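Local coordinates for protein aeromonas extracellular serine protease (PDB 3WQB) that cleaves peptide bonds after paired basic residues, one of them lysine, as a secreted, calcium-binding serine protease of the furin subfamily and a probable potent virulence factor, at residues Q153-W158 and Q193-R198; S280-E285 and P291-T296; L365-T370 and A404-S409; I452-N457 and E576-Q581. The protein carries 1 engineered substitution. All coordinates share one frame; numbering follows the deposited sequence.

How the interactions relate
Interactions 1 and 2 lie in the subtilisin domain, interaction 4 lies in the P-domain, and interaction 3 packs the C-terminal part of helix 358-368 against a hairpin. Interaction 1 comes nearest the predicted charge relay, with Trp158 about 8 Å from Asp78 between side chains. Gly283 of interaction 2 is about 8 Å from Ala336, the engineered residue at the predicted nucleophile position. Interactions 2 and 3 are the closest pair, their nearest atoms about 7 Å apart; interaction 2 includes the end of strand 277-282, on which Ala366 of interaction 3 packs. Interaction 4 binds a calcium ion far from the rest: its centre lies 37 to 41 Å from those of the other three.

Interaction 1: residues Q153-W158 and Q193-R198; sequences QLQKDW and QSQLDR
NE2 of Gln155 is held by two acceptors on helix 191-205: OE1 of Gln195 across the contact and the backbone O of Asp192. The bond from Gln155 NE2 to Gln195 OE1 is 2.9 Å long, with an N-H...O angle of 159°. It lands on a lone pair in the carbonyl plane, and the two amides lie nearly coplanar, 15° apart. Gln155 gets there by bending at chi2 (73°), which carries its amide across to the second helix, whereas Gln195 stays extended beyond CG. Beneath this bridge Leu196 points at the first helix: its CG lies 3.8 Å from Gln155 NE2, and its CD2 touches the CB of Trp158 at 4.2 Å. The indole itself turns off from Leu196 toward Tyr178 and Leu146, with NE1 making a weak 3.1 Å bond to the backbone O of Gln153. Gln195 NE2 bonds the backbone of another protein in the assembly, which also receives the N-H of Gln155, so the glutamine pair lies beside an interface between proteins. Two neighbouring helices, joined by one amide-amide bond above an apolar contact, form this part of the helical layer flanking the parallel sheet of the subtilisin fold.

Interaction 2: residues S280-E285 and P291-T296; sequences SATGGE and PAMVTT
Where strand 277-282 of the parallel subtilisin sheet runs out into a loop, it meets the chain entering strand 293-296, and the two join through one backbone bond and one methionine. Glu285 N gives a nearly straight hydrogen bond to Pro291 O, 2.9 Å with an N-H...O angle of 170°. Just before it Gly284, at a positive phi of 72°, brings its CA within 3.5 Å of Pro291 O and 4.3 Å of Ala292 CA. With no side chain on that glycine, the two backbones can close up to this distance.

Met293 fills the other half of the contact. It is folded at chi2 and chi3, so the thioether curls back over the strand end: its CG lies 3.7 Å from Gly283 O, and its CE reaches Thr282 O at 3.4 Å. The same methyl sits 3.8 Å from Thr282 OG1, the two side chains crossing at about a right angle. That hydroxyl has its polar partner in Ser341 OG on helix 335-352, a helix that Met293 also touches at Ser337 and Ser341. Ile122 of helix 115-124 and Tyr37 pack on the methionine as well. The carboxylate of Glu285 turns off to Ser269 and Asn262, while its backbone O takes a bond from Asn333. This largely buried meeting of two loops lies close to Ala336 and belongs to the loops at the end of the parallel sheet, beside the nucleophile helix of the subtilisin fold.

Interaction 3: residues L365-T370 and A404-S409; sequences LARSAT and AGMWFS
The guanidinium of Arg367, the flat group of this contact, meets the sulfur of Met406 obliquely, with NH1 3.5 Å from SD. The arginine chain runs extended from CG to NE and crosses the methionine at about a right angle, its CG 4.1 Å from both SD and CE of Met406. Its charge is answered on its own helix, where NE forms a salt bridge to Asp363 one turn earlier. Thus the thioether packs beside an arginine that the salt bridge to Asp363 probably helps to hold in this rotation.

Met406 is bent twice, with chi2 at -69° and chi3 at -66°, and this turns its methyl in toward the helix. CE comes to rest 4.0 Å from the CB of Ala366, which faces the methionine directly and makes the apolar part of the contact. Met406 thus lies against the C-terminal part of helix 358-368, where Ala366 and Arg367 follow one another.

Behind the methionine, its backbone N and that of Ala404 both bond OD1 of Asn402; the second of these bonds makes an Asx turn at the bend between strands 400-401 and 407-408. On the helix side, Ala366 also touches Phe278 of strand 277-282 and Phe414, while Arg367 reaches Leu425 of helix 419-426 and Tyr539, a residue within the P-domain range. The contact is plain packing, far from the known sites: the C-terminal part of a subtilisin-domain helix covered by the turn of a small antiparallel hairpin.

Interaction 4: residues I452-N457 and E576-Q581; sequences IADVGN and ERNNRQ. With CA (calcium ion), chain D.
The side chains of Asp454 and Asn578 come at each other from opposite directions and meet at one calcium ion, their carboxylate and amide planes 36° apart, and Asn579 adds a third arm. Asp454 OD1 binds the calcium ion at 2.3 Å, its CG swung anti to the backbone N (chi1 -167°) toward the metal. Asn579 OD1 binds the calcium ion at 2.4 Å. These two oxygens sit 3.5 Å apart, Asp454 OD1 to Asn579 OD1, brought close by their shared metal. The amide of Asn579 is fixed in rotation from its other end: ND2 bonds Gln581 O at 2.8 Å, almost straight, although it comes from well above that carbonyl's plane. A water then spans the segments, donating to Asp454 OD2 at 2.9 Å and to Asn579 O at 2.7 Å, which ties the second carboxylate oxygen to the opposite backbone. Asp488, Asp553 and Ala555 also bind the ion, which has seven ligand atoms in all. Several carboxylates gathered here would probably be in conflict without the cation that they share. Two loops distant in sequence, held together by calcium beside strand 545-553, form the third calcium site, within the beta-rich P-domain of this furin-type protease.

Interaction 1: residues Q153-W158 and Q193-R198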
# COMPACT_ATOMS: atom_id res chain seq x y z
N GLN A 153 -7.54 -14.79 6.38
CA GLN A 153 -6.69 -14.26 5.30
C GLN A 153 -5.89 -15.39 4.63
O GLN A 153 -4.66 -15.33 4.51
CB GLN A 153 -5.81 -13.11 5.80
CG GLN A 153 -6.61 -11.97 6.41
CD GLN A 153 -5.76 -10.79 6.83
OE1 GLN A 153 -4.58 -10.68 6.48
NE2 GLN A 153 -6.37 -9.88 7.58
N LEU A 154 -6.63 -16.40 4.20
CA LEU A 154 -6.06 -17.58 3.56
C LEU A 154 -5.57 -17.28 2.16
O LEU A 154 -6.19 -16.51 1.41
CB LEU A 154 -7.09 -18.70 3.50
CG LEU A 154 -7.61 -19.19 4.86
CD1 LEU A 154 -8.70 -20.22 4.66
CD2 LEU A 154 -6.48 -19.77 5.69
N GLN A 155 -4.45 -17.90 1.81
CA GLN A 155 -3.91 -17.79 0.45
C GLN A 155 -4.96 -18.07 -0.63
O GLN A 155 -5.04 -17.34 -1.61
CB GLN A 155 -2.70 -18.70 0.26
CG GLN A 155 -1.91 -18.42 -1.03
CD GLN A 155 -1.09 -17.14 -0.97
OE1 GLN A 155 -1.06 -16.47 0.06
NE2 GLN A 155 -0.40 -16.82 -2.06
N LYS A 156 -5.78 -19.10 -0.43
CA LYS A 156 -6.79 -19.44 -1.44
C LYS A 156 -7.76 -18.28 -1.66
O LYS A 156 -8.23 -18.04 -2.77
CB LYS A 156 -7.53 -20.73 -1.07
CG LYS A 156 -8.47 -20.61 0.11
CD LYS A 156 -9.36 -21.86 0.22
CE LYS A 156 -10.24 -21.80 1.45
NZ LYS A 156 -10.96 -23.09 1.69
N ASP A 157 -8.04 -17.54 -0.59
CA ASP A 157 -8.96 -16.41 -0.66
C ASP A 157 -8.30 -15.16 -1.26
O ASP A 157 -8.96 -14.42 -2.02
CB ASP A 157 -9.57 -16.12 0.72
CG ASP A 157 -10.44 -17.27 1.20
OD1 ASP A 157 -11.06 -17.95 0.35
OD2 ASP A 157 -10.51 -17.46 2.43
N TRP A 158 -7.02 -14.93 -0.96
CA TRP A 158 -6.29 -13.85 -1.64
C TRP A 158 -6.28 -14.08 -3.16
O TRP A 158 -6.59 -13.19 -3.93
CB TRP A 158 -4.85 -13.70 -1.13
CG TRP A 158 -4.73 -13.17 0.27
CD1 TRP A 158 -4.19 -13.82 1.35
CD2 TRP A 158 -5.12 -11.87 0.74
NE1 TRP A 158 -4.22 -13.01 2.46
CE2 TRP A 158 -4.80 -11.81 2.12
CE3 TRP A 158 -5.71 -10.75 0.13
CZ2 TRP A 158 -5.05 -10.68 2.90
CZ3 TRP A 158 -5.98 -9.63 0.92
CH2 TRP A 158 -5.64 -9.60 2.28
N GLN A 193 4.09 -14.72 -1.22
CA GLN A 193 4.31 -13.43 -1.88
C GLN A 193 4.69 -13.59 -3.34
O GLN A 193 4.22 -12.83 -4.19
CB GLN A 193 5.37 -12.62 -1.14
CG GLN A 193 5.00 -12.31 0.29
CD GLN A 193 6.06 -11.50 0.98
OE1 GLN A 193 6.12 -10.28 0.82
NE2 GLN A 193 6.92 -12.16 1.75
N SER A 194 5.54 -14.56 -3.63
CA SER A 194 5.92 -14.86 -5.01
C SER A 194 4.69 -15.22 -5.85
O SER A 194 4.53 -14.74 -6.97
CB SER A 194 6.95 -15.99 -5.06
OG SER A 194 7.30 -16.32 -6.39
N GLN A 195 3.80 -16.04 -5.28
CA GLN A 195 2.60 -16.46 -5.98
C GLN A 195 1.71 -15.27 -6.31
O GLN A 195 1.19 -15.17 -7.43
CB GLN A 195 1.84 -17.50 -5.17
CG GLN A 195 0.62 -18.07 -5.88
CD GLN A 195 -0.04 -19.18 -5.10
OE1 GLN A 195 -0.44 -18.98 -3.95
NE2 GLN A 195 -0.19 -20.34 -5.72
N LEU A 196 1.53 -14.36 -5.36
CA LEU A 196 0.71 -13.19 -5.62
C LEU A 196 1.40 -12.22 -6.59
O LEU A 196 0.75 -11.66 -7.47
CB LEU A 196 0.28 -12.50 -4.32
CG LEU A 196 -0.75 -13.31 -3.52
CD1 LEU A 196 -0.92 -12.74 -2.12
CD2 LEU A 196 -2.10 -13.37 -4.24
N ASP A 197 2.71 -12.04 -6.46
CA ASP A 197 3.44 -11.19 -7.40
C ASP A 197 3.30 -11.71 -8.83
O ASP A 197 3.10 -10.92 -9.75
CB ASP A 197 4.91 -11.08 -7.03
CG ASP A 197 5.16 -10.13 -5.86
OD1 ASP A 197 4.20 -9.54 -5.31
OD2 ASP A 197 6.35 -9.96 -5.50
N ARG A 198 3.37 -13.03 -9.00
CA ARG A 198 3.24 -13.62 -10.34
C ARG A 198 1.84 -13.40 -10.89
O ARG A 198 1.67 -13.10 -12.08
CB ARG A 198 3.60 -15.10 -10.30
CG ARG A 198 5.09 -15.35 -10.10
CD ARG A 198 5.38 -16.80 -9.76
NE ARG A 198 6.78 -16.99 -9.40
CZ ARG A 198 7.32 -18.17 -9.12
NH1 ARG A 198 6.58 -19.28 -9.16
NH2 ARG A 198 8.60 -18.25 -8.79

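Interaction 2: residues S280-E285 and P291-T296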
# COMPACT_ATOMS: atom_id res chain seq x y z
N SER A 280 -0.08 10.91 -4.82
CA SER A 280 -0.90 11.36 -3.70
C SER A 280 -2.36 11.42 -4.15
O SER A 280 -2.66 11.88 -5.27
CB SER A 280 -0.44 12.75 -3.27
OG SER A 280 -1.24 13.29 -2.22
N ALA A 281 -3.27 10.98 -3.30
CA ALA A 281 -4.68 11.15 -3.56
C ALA A 281 -5.41 11.50 -2.28
O ALA A 281 -4.84 11.42 -1.20
CB ALA A 281 -5.26 9.90 -4.25
N THR A 282 -6.67 11.88 -2.42
CA THR A 282 -7.47 12.42 -1.32
C THR A 282 -7.81 11.39 -0.24
O THR A 282 -8.37 10.35 -0.52
CB THR A 282 -8.76 13.02 -1.88
OG1 THR A 282 -9.32 12.10 -2.83
CG2 THR A 282 -8.47 14.30 -2.62
N GLY A 283 -7.45 11.72 0.99
CA GLY A 283 -7.80 10.89 2.15
C GLY A 283 -8.30 11.68 3.35
O GLY A 283 -8.97 11.11 4.20
N GLY A 284 -7.99 12.97 3.44
CA GLY A 284 -8.49 13.81 4.52
C GLY A 284 -7.86 13.53 5.87
O GLY A 284 -6.78 12.92 5.96
N GLU A 285 -8.53 14.01 6.91
CA GLU A 285 -8.08 13.85 8.28
C GLU A 285 -9.06 12.93 8.99
O GLU A 285 -9.02 11.74 8.73
CB GLU A 285 -7.87 15.20 8.95
CG GLU A 285 -6.67 15.97 8.37
CD GLU A 285 -5.31 15.34 8.69
OE1 GLU A 285 -5.22 14.55 9.66
OE2 GLU A 285 -4.33 15.63 7.98
N PRO A 291 -11.89 18.17 7.36
CA PRO A 291 -12.65 17.28 6.48
C PRO A 291 -12.07 15.87 6.32
O PRO A 291 -10.84 15.68 6.27
CB PRO A 291 -12.62 18.01 5.12
CG PRO A 291 -12.42 19.43 5.48
CD PRO A 291 -11.47 19.39 6.65
N ALA A 292 -12.97 14.90 6.25
CA ALA A 292 -12.63 13.57 5.77
C ALA A 292 -13.53 13.23 4.57
O ALA A 292 -14.01 14.14 3.90
CB ALA A 292 -12.72 12.53 6.89
N MET A 293 -13.76 11.94 4.31
CA MET A 293 -14.40 11.52 3.07
C MET A 293 -15.87 11.18 3.30
O MET A 293 -16.19 10.18 3.96
CB MET A 293 -13.67 10.31 2.47
CG MET A 293 -12.15 10.46 2.35
SD MET A 293 -11.58 11.64 1.11
CE MET A 293 -11.80 10.64 -0.35
N VAL A 294 -16.76 12.00 2.75
CA VAL A 294 -18.19 11.71 2.78
C VAL A 294 -18.49 10.61 1.77
O VAL A 294 -18.17 10.73 0.58
CB VAL A 294 -19.03 12.97 2.52
CG1 VAL A 294 -20.51 12.60 2.36
CG2 VAL A 294 -18.82 13.97 3.65
N THR A 295 -19.10 9.53 2.25
CA THR A 295 -19.25 8.33 1.43
C THR A 295 -20.39 7.45 1.94
O THR A 295 -21.09 7.81 2.89
CB THR A 295 -17.92 7.53 1.40
OG1 THR A 295 -18.01 6.47 0.45
CG2 THR A 295 -17.56 6.98 2.78
N THR A 296 -20.57 6.30 1.30
CA THR A 296 -21.56 5.33 1.70
C THR A 296 -21.14 4.57 2.96
O THR A 296 -20.03 4.04 3.04
CB THR A 296 -21.81 4.32 0.56
OG1 THR A 296 -20.55 3.82 0.09
CG2 THR A 296 -22.52 5.00 -0.61

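Interaction 3: residues L365-T370 and A404-S409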
# COMPACT_ATOMS: atom_id res chain seq x y z
N LEU A 365 -0.90 9.59 -15.53
CA LEU A 365 -1.11 10.09 -14.17
C LEU A 365 0.13 10.77 -13.61
O LEU A 365 0.03 11.83 -12.99
CB LEU A 365 -1.56 8.94 -13.27
CG LEU A 365 -3.01 8.48 -13.47
CD1 LEU A 365 -3.24 7.10 -12.88
CD2 LEU A 365 -3.99 9.49 -12.89
N ALA A 366 1.29 10.16 -13.82
CA ALA A 366 2.54 10.74 -13.32
C ALA A 366 2.84 12.09 -13.97
O ALA A 366 3.18 13.05 -13.28
CB ALA A 366 3.70 9.79 -13.50
N ARG A 367 2.68 12.17 -15.29
CA ARG A 367 3.09 13.38 -16.01
C ARG A 367 2.09 14.51 -15.87
O ARG A 367 2.40 15.66 -16.18
CB ARG A 367 3.34 13.08 -17.49
CG ARG A 367 4.55 12.19 -17.70
CD ARG A 367 4.76 11.96 -19.19
NE ARG A 367 5.56 10.77 -19.50
CZ ARG A 367 6.89 10.69 -19.39
NH1 ARG A 367 7.60 11.71 -18.94
NH2 ARG A 367 7.50 9.55 -19.72
N SER A 368 0.88 14.20 -15.40
CA SER A 368 -0.15 15.21 -15.22
C SER A 368 -0.38 15.61 -13.75
O SER A 368 -1.16 16.51 -13.47
CB SER A 368 -1.47 14.74 -15.83
OG SER A 368 -1.96 13.59 -15.16
N ALA A 369 0.28 14.93 -12.83
CA ALA A 369 0.05 15.16 -11.40
C ALA A 369 0.50 16.56 -10.95
O ALA A 369 1.42 17.15 -11.51
CB ALA A 369 0.73 14.07 -10.57
N THR A 370 -0.18 17.08 -9.93
CA THR A 370 0.03 18.44 -9.43
C THR A 370 1.09 18.44 -8.34
O THR A 370 1.03 17.63 -7.40
CB THR A 370 -1.29 19.02 -8.89
OG1 THR A 370 -2.31 18.92 -9.89
CG2 THR A 370 -1.15 20.49 -8.45
N ALA A 404 15.48 13.33 -16.05
CA ALA A 404 14.56 13.29 -17.17
C ALA A 404 13.49 14.37 -17.03
O ALA A 404 12.56 14.43 -17.83
CB ALA A 404 13.92 11.91 -17.29
N GLY A 405 13.60 15.20 -16.00
CA GLY A 405 12.70 16.34 -15.84
C GLY A 405 11.45 16.06 -15.01
O GLY A 405 10.58 16.92 -14.90
N MET A 406 11.37 14.86 -14.44
CA MET A 406 10.22 14.47 -13.63
C MET A 406 10.39 14.92 -12.18
O MET A 406 11.40 14.60 -11.53
CB MET A 406 10.04 12.94 -13.65
CG MET A 406 9.68 12.35 -15.00
SD MET A 406 8.03 12.76 -15.60
CE MET A 406 6.98 11.92 -14.40
N TRP A 407 9.41 15.65 -11.67
CA TRP A 407 9.37 16.03 -10.27
C TRP A 407 8.86 14.87 -9.45
O TRP A 407 7.88 14.22 -9.80
CB TRP A 407 8.44 17.23 -10.07
CG TRP A 407 9.05 18.53 -10.50
CD1 TRP A 407 8.84 19.18 -11.68
CD2 TRP A 407 9.94 19.34 -9.74
NE1 TRP A 407 9.56 20.35 -11.70
CE2 TRP A 407 10.24 20.48 -10.52
CE3 TRP A 407 10.52 19.22 -8.47
CZ2 TRP A 407 11.11 21.49 -10.08
CZ3 TRP A 407 11.37 20.23 -8.02
CH2 TRP A 407 11.65 21.35 -8.83
N PHE A 408 9.50 14.64 -8.30
CA PHE A 408 9.12 13.53 -7.44
C PHE A 408 9.42 13.87 -5.99
O PHE A 408 10.42 14.52 -5.69
CB PHE A 408 9.88 12.25 -7.83
CG PHE A 408 9.49 11.05 -7.02
CD1 PHE A 408 8.35 10.31 -7.37
CD2 PHE A 408 10.23 10.65 -5.91
CE1 PHE A 408 7.95 9.21 -6.61
CE2 PHE A 408 9.84 9.54 -5.14
CZ PHE A 408 8.69 8.82 -5.50
N SER A 409 8.55 13.41 -5.09
CA SER A 409 8.83 13.47 -3.66
C SER A 409 8.36 12.17 -3.00
O SER A 409 7.40 11.55 -3.46
CB SER A 409 8.14 14.68 -3.02
OG SER A 409 6.73 14.58 -3.11

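Interaction 4: residues I452-N457 and E576-Q581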
# COMPACT_ATOMS: atom_id res chain seq x y z
N ILE A 452 29.85 -1.10 8.37
CA ILE A 452 28.97 0.04 8.62
C ILE A 452 29.29 0.54 10.03
O ILE A 452 28.77 0.02 11.02
CB ILE A 452 27.45 -0.33 8.50
CG1 ILE A 452 27.14 -1.02 7.17
CG2 ILE A 452 26.59 0.92 8.69
CD1 ILE A 452 25.80 -1.75 7.13
N ALA A 453 30.16 1.53 10.12
CA ALA A 453 30.55 2.06 11.42
C ALA A 453 29.39 2.77 12.09
O ALA A 453 28.52 3.34 11.42
CB ALA A 453 31.73 3.02 11.28
N ASP A 454 29.36 2.74 13.42
CA ASP A 454 28.43 3.57 14.18
C ASP A 454 28.68 5.03 13.79
O ASP A 454 29.83 5.41 13.55
CB ASP A 454 28.67 3.37 15.67
CG ASP A 454 27.57 3.93 16.53
OD1 ASP A 454 26.42 4.11 16.05
OD2 ASP A 454 27.84 4.18 17.73
N VAL A 455 27.62 5.83 13.70
CA VAL A 455 27.72 7.27 13.37
C VAL A 455 28.80 7.54 12.31
O VAL A 455 29.78 8.25 12.55
CB VAL A 455 27.88 8.18 14.65
CG1 VAL A 455 26.57 8.28 15.39
CG2 VAL A 455 29.02 7.71 15.60
N GLY A 456 28.60 6.97 11.13
CA GLY A 456 29.65 6.95 10.12
C GLY A 456 30.05 8.30 9.57
O GLY A 456 29.22 9.21 9.47
N ASN A 457 31.32 8.45 9.23
CA ASN A 457 31.80 9.66 8.58
C ASN A 457 31.29 9.83 7.17
O ASN A 457 31.18 10.95 6.66
CB ASN A 457 33.33 9.70 8.58
CG ASN A 457 33.89 10.31 9.83
OD1 ASN A 457 33.42 11.34 10.29
ND2 ASN A 457 34.90 9.67 10.39
N GLU A 576 15.57 1.80 22.72
CA GLU A 576 16.46 1.32 21.68
C GLU A 576 17.88 1.66 22.08
O GLU A 576 18.26 2.83 22.09
CB GLU A 576 16.17 2.00 20.35
CG GLU A 576 14.86 1.68 19.68
CD GLU A 576 14.89 2.17 18.25
OE1 GLU A 576 15.54 1.52 17.41
OE2 GLU A 576 14.28 3.23 17.98
N ARG A 577 18.65 0.63 22.40
CA ARG A 577 20.04 0.82 22.79
C ARG A 577 20.92 0.85 21.54
O ARG A 577 20.75 0.03 20.63
CB ARG A 577 20.48 -0.30 23.73
CG ARG A 577 19.51 -0.56 24.88
CD ARG A 577 19.88 0.22 26.13
NE ARG A 577 18.75 0.35 27.05
CZ ARG A 577 18.33 -0.60 27.89
NH1 ARG A 577 18.94 -1.78 27.94
NH2 ARG A 577 17.29 -0.37 28.68
N ASN A 578 21.85 1.79 21.49
CA ASN A 578 22.76 1.89 20.36
C ASN A 578 23.52 0.58 20.09
O ASN A 578 23.86 -0.15 21.02
CB ASN A 578 23.73 3.05 20.55
CG ASN A 578 24.51 3.37 19.29
OD1 ASN A 578 23.97 3.35 18.18
ND2 ASN A 578 25.79 3.66 19.45
N ASN A 579 23.77 0.28 18.82
CA ASN A 579 24.61 -0.87 18.47
C ASN A 579 25.99 -0.75 19.11
O ASN A 579 26.63 0.30 19.01
CB ASN A 579 24.73 -1.05 16.96
CG ASN A 579 25.19 0.22 16.25
OD1 ASN A 579 24.50 1.24 16.29
ND2 ASN A 579 26.34 0.15 15.60
N ARG A 580 26.42 -1.82 19.76
CA ARG A 580 27.72 -1.88 20.41
C ARG A 580 28.85 -2.13 19.40
O ARG A 580 30.00 -1.73 19.63
CB ARG A 580 27.70 -2.99 21.47
CG ARG A 580 28.98 -3.12 22.28
CD ARG A 580 28.79 -2.78 23.75
NE ARG A 580 30.03 -2.99 24.50
CZ ARG A 580 30.51 -4.19 24.86
NH1 ARG A 580 29.86 -5.30 24.55
NH2 ARG A 580 31.65 -4.27 25.54
N GLN A 581 28.53 -2.80 18.30
CA GLN A 581 29.49 -3.16 17.27
C GLN A 581 29.11 -2.50 15.94
O GLN A 581 27.93 -2.16 15.73
CB GLN A 581 29.52 -4.69 17.09
CG GLN A 581 30.41 -5.46 18.06
CD GLN A 581 29.83 -5.61 19.46
OE1 GLN A 581 28.69 -6.04 19.64
NE2 GLN A 581 30.63 -5.27 20.47
CA CA D . 24.24 3.54 15.80
O HOH W 1 28.93 1.73 18.85